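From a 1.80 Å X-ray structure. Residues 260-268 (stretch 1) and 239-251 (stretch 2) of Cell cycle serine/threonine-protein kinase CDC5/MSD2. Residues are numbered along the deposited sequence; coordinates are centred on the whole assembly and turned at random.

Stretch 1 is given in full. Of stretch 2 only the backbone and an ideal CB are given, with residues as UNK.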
# COMPACT_ATOMS: atom_id res chain seq x y z
N GLU A 260 18.79 2.98 -13.72
CA GLU A 260 17.92 4.07 -13.29
C GLU A 260 16.54 3.90 -13.89
O GLU A 260 16.33 3.05 -14.76
CB GLU A 260 18.53 5.41 -13.69
CG GLU A 260 19.22 5.38 -15.06
CD GLU A 260 19.75 6.75 -15.48
OE1 GLU A 260 19.63 7.08 -16.67
OE2 GLU A 260 20.30 7.47 -14.62
N ILE A 261 15.58 4.69 -13.42
CA ILE A 261 14.25 4.70 -14.02
C ILE A 261 14.36 5.30 -15.41
O ILE A 261 14.87 6.42 -15.56
CB ILE A 261 13.23 5.51 -13.18
CG1 ILE A 261 13.16 4.99 -11.74
CG2 ILE A 261 11.85 5.48 -13.84
CD1 ILE A 261 12.53 3.61 -11.58
N PRO A 262 13.90 4.57 -16.44
CA PRO A 262 13.86 5.17 -17.78
C PRO A 262 13.05 6.46 -17.83
O PRO A 262 11.91 6.50 -17.35
CB PRO A 262 13.19 4.07 -18.63
CG PRO A 262 13.58 2.82 -17.95
CD PRO A 262 13.56 3.14 -16.48
N GLY A 263 13.64 7.50 -18.39
CA GLY A 263 12.97 8.78 -18.56
C GLY A 263 13.12 9.73 -17.39
O GLY A 263 12.74 10.90 -17.49
N TYR A 264 13.68 9.24 -16.28
CA TYR A 264 13.78 10.04 -15.06
C TYR A 264 15.12 9.87 -14.36
O TYR A 264 15.19 9.32 -13.26
CB TYR A 264 12.64 9.68 -14.11
CG TYR A 264 11.29 9.98 -14.71
CD1 TYR A 264 10.73 11.25 -14.59
CD2 TYR A 264 10.58 9.02 -15.42
CE1 TYR A 264 9.50 11.54 -15.14
CE2 TYR A 264 9.35 9.31 -15.97
CZ TYR A 264 8.81 10.57 -15.84
OH TYR A 264 7.59 10.86 -16.39
N PRO A 265 16.20 10.35 -14.99
CA PRO A 265 17.55 10.24 -14.44
C PRO A 265 17.73 10.98 -13.11
O PRO A 265 18.71 10.71 -12.41
CB PRO A 265 18.44 10.86 -15.53
CG PRO A 265 17.52 11.59 -16.44
CD PRO A 265 16.18 10.98 -16.33
N GLU A 266 16.81 11.87 -12.77
CA GLU A 266 16.90 12.63 -11.53
C GLU A 266 16.27 11.92 -10.35
O GLU A 266 16.27 12.44 -9.23
CB GLU A 266 16.24 14.01 -11.69
CG GLU A 266 14.71 14.02 -11.77
CD GLU A 266 14.19 13.77 -13.17
OE1 GLU A 266 14.93 13.20 -14.00
OE2 GLU A 266 13.02 14.13 -13.44
N SER A 267 15.70 10.74 -10.58
CA SER A 267 14.90 10.09 -9.55
C SER A 267 15.76 9.37 -8.52
O SER A 267 15.25 8.94 -7.49
CB SER A 267 13.91 9.11 -10.18
OG SER A 267 14.56 8.17 -11.01
N ASN A 268 17.06 9.24 -8.78
CA ASN A 268 17.99 8.69 -7.78
C ASN A 268 17.56 7.29 -7.32
O ASN A 268 17.47 7.01 -6.13
CB ASN A 268 18.08 9.66 -6.60
CG ASN A 268 18.82 10.93 -6.93
OD1 ASN A 268 19.62 10.96 -7.87
ND2 ASN A 268 18.55 12.00 -6.18
N UNK A 239 6.98 0.13 -9.90
CA UNK A 239 6.16 1.11 -10.59
C UNK A 239 6.65 2.48 -10.19
O UNK A 239 6.67 2.83 -9.00
CB UNK A 239 4.67 0.93 -10.27
N UNK A 240 7.08 3.26 -11.17
CA UNK A 240 7.54 4.60 -10.91
C UNK A 240 6.41 5.57 -11.20
O UNK A 240 5.74 5.48 -12.22
CB UNK A 240 8.78 4.93 -11.74
N UNK A 241 6.21 6.48 -10.26
CA UNK A 241 5.22 7.53 -10.40
C UNK A 241 5.96 8.87 -10.34
O UNK A 241 6.50 9.24 -9.31
CB UNK A 241 4.14 7.43 -9.32
N UNK A 242 5.99 9.57 -11.47
CA UNK A 242 6.72 10.83 -11.55
C UNK A 242 6.00 11.93 -10.78
O UNK A 242 4.83 11.78 -10.42
CB UNK A 242 6.91 11.25 -13.01
N UNK A 243 6.70 13.05 -10.51
CA UNK A 243 6.09 14.19 -9.81
C UNK A 243 4.89 14.78 -10.56
O UNK A 243 4.17 15.59 -9.97
CB UNK A 243 7.14 15.28 -9.59
N UNK A 244 4.70 14.39 -11.82
CA UNK A 244 3.51 14.78 -12.58
C UNK A 244 2.53 13.62 -12.70
O UNK A 244 1.54 13.69 -13.44
CB UNK A 244 3.90 15.28 -13.97
N UNK A 245 2.82 12.54 -11.97
CA UNK A 245 1.92 11.40 -11.78
C UNK A 245 1.83 10.52 -13.02
O UNK A 245 0.86 9.78 -13.20
CB UNK A 245 0.52 11.89 -11.40
N UNK A 246 2.86 10.58 -13.85
CA UNK A 246 3.01 9.65 -14.96
C UNK A 246 3.48 8.32 -14.39
O UNK A 246 4.54 8.24 -13.77
CB UNK A 246 3.99 10.18 -16.01
N UNK A 247 2.68 7.28 -14.61
CA UNK A 247 2.93 5.97 -14.03
C UNK A 247 3.46 4.97 -15.06
O UNK A 247 2.89 4.82 -16.14
CB UNK A 247 1.65 5.43 -13.40
N UNK A 248 4.56 4.31 -14.71
CA UNK A 248 5.17 3.30 -15.58
C UNK A 248 5.70 2.14 -14.74
O UNK A 248 6.32 2.36 -13.70
CB UNK A 248 6.30 3.91 -16.42
N UNK A 249 5.44 0.92 -15.19
CA UNK A 249 5.82 -0.28 -14.44
C UNK A 249 6.84 -1.10 -15.21
O UNK A 249 6.69 -1.32 -16.42
CB UNK A 249 4.59 -1.13 -14.13
N UNK A 250 7.87 -1.55 -14.50
CA UNK A 250 8.94 -2.35 -15.08
C UNK A 250 9.26 -3.55 -14.20
O UNK A 250 9.04 -3.51 -12.99
CB UNK A 250 10.19 -1.50 -15.29
N UNK A 251 9.80 -4.63 -14.80
CA UNK A 251 10.47 -5.63 -13.97
C UNK A 251 11.63 -4.97 -13.24
O UNK A 251 12.38 -4.21 -13.86
CB UNK A 251 10.96 -6.81 -14.81

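Positions 239-241 and 247-251 are strands of one hairpin, paired through the backbone at 240 and 248. Along the strands, 240, 248 and 250 point toward stretch 1, and 239, 241 and 247 point away.

Positions 239 and 241 point away, so stretch 1 sets no preference and many residues would do. They are Thr239, whose hydroxyl bonds to the side chain at 249, and Ile241.

Position 240 points toward stretch 1. Its ideal CB lies 3.8 Å from Ile261 CG2, and the Tyr264 ring lies further along. A long apolar or aromatic side chain would suit. It is Tyr240, with chi1 t. Ile261 CG2 sits over one face of the Tyr240 ring, 4.0 Å from the centroid, a CH-pi contact. The Tyr264 ring meets it obliquely, planes at 40°, with Tyr264 CD2 3.3 Å from Tyr240 CE2. The hydroxyl is bonded elsewhere in the structure.

Position 242 points toward stretch 1, but its ideal CB is already 3.4 Å from Tyr264 CE1. A small side chain fits best. It is Ser242. Its OG turns to its own loop, accepting a hydrogen bond from the 246 backbone N.

Positions 242 to 245 form a type I turn. Position 243, at phi -60°, suits proline among others, and is Pro243. Position 244 points sideways; a small polar residue would do. It is Ser244, whose OG is hydrogen-bonded to Ser242 OG at 3.0 Å. Position 245 has positive phi, which favours glycine, asparagine or aspartate without requiring them. It is His245, pointing away.

Position 246 points toward stretch 1. Many side chains could pass the Tyr264 hydroxyl. It is Glu246; its CB lies 3.7 Å from Tyr264 OH and its carboxylate turns aside from the hydroxyl.

Position 247 points away, so many side chains would do. It is Ser247.

Position 248 points toward stretch 1, but nothing there lies within 5.5 Å of the ideal CB. A larger side chain, or a polar one with a water, could use the gap. It is Thr248. Its OG1 is 2.7 Å from a water that donates to Pro262 O at 2.8 Å.

Position 249 is out of reach; beta-branched or polar residues would suit, among many. It is Thr249. Thr249 OG1 and Thr239 OG1 are hydrogen-bonded at 2.6 Å.

Position 250 points toward stretch 1 across a gap, with Pro262 beyond. A long, flat side chain would suit. It is Tyr250. Pro262 CD lies over the Tyr250 ring face, 4.2 Å from the centroid, and Tyr250 OH binds the same water at 2.7 Å.

Position 251 is out of reach. Many residues would fit, and phi -60° also allows proline. It is Pro251, the N-cap residue before a helix.

Stretch 2 239-251: TYISPSHESTTYP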
# COMPACT_ATOMS: atom_id res chain seq x y z
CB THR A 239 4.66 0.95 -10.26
OG1 THR A 239 4.21 -0.32 -10.72
CG2 THR A 239 3.83 2.05 -10.91
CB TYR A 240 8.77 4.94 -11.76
CG TYR A 240 9.16 6.39 -11.64
CD1 TYR A 240 9.91 6.84 -10.56
CD2 TYR A 240 8.77 7.32 -12.59
CE1 TYR A 240 10.27 8.17 -10.44
CE2 TYR A 240 9.12 8.64 -12.48
CZ TYR A 240 9.87 9.06 -11.41
OH TYR A 240 10.21 10.39 -11.31
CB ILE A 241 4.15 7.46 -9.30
CG1 ILE A 241 3.53 6.06 -9.24
CG2 ILE A 241 3.08 8.51 -9.53
CD1 ILE A 241 3.18 5.61 -7.83
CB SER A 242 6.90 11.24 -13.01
OG SER A 242 5.69 11.77 -13.53
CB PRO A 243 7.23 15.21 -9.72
CG PRO A 243 8.48 14.40 -9.80
CD PRO A 243 8.16 13.23 -10.68
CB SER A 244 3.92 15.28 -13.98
OG SER A 244 4.60 14.27 -14.70
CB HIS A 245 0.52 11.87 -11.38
CG HIS A 245 0.49 12.59 -10.07
ND1 HIS A 245 -0.58 13.36 -9.65
CD2 HIS A 245 1.41 12.66 -9.07
CE1 HIS A 245 -0.31 13.86 -8.46
NE2 HIS A 245 0.89 13.45 -8.09
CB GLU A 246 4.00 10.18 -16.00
CG GLU A 246 3.55 11.46 -16.70
CD GLU A 246 3.30 11.26 -18.18
OE1 GLU A 246 4.20 10.74 -18.87
OE2 GLU A 246 2.20 11.62 -18.66
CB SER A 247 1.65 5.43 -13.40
OG SER A 247 1.84 4.13 -12.87
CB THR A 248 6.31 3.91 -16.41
OG1 THR A 248 7.10 4.76 -15.57
CG2 THR A 248 5.75 4.72 -17.56
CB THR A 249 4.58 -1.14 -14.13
OG1 THR A 249 3.68 -0.38 -13.31
CG2 THR A 249 4.95 -2.43 -13.41
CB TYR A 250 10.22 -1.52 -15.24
CG TYR A 250 10.06 -0.23 -16.00
CD1 TYR A 250 9.69 0.94 -15.35
CD2 TYR A 250 10.30 -0.18 -17.37
CE1 TYR A 250 9.55 2.12 -16.04
CE2 TYR A 250 10.16 1.00 -18.07
CZ TYR A 250 9.79 2.15 -17.40
OH TYR A 250 9.64 3.33 -18.10
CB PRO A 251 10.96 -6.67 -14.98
CG PRO A 251 10.08 -6.50 -16.17
CD PRO A 251 9.76 -5.03 -16.22
O HOH W 1 9.27 5.67 -16.86
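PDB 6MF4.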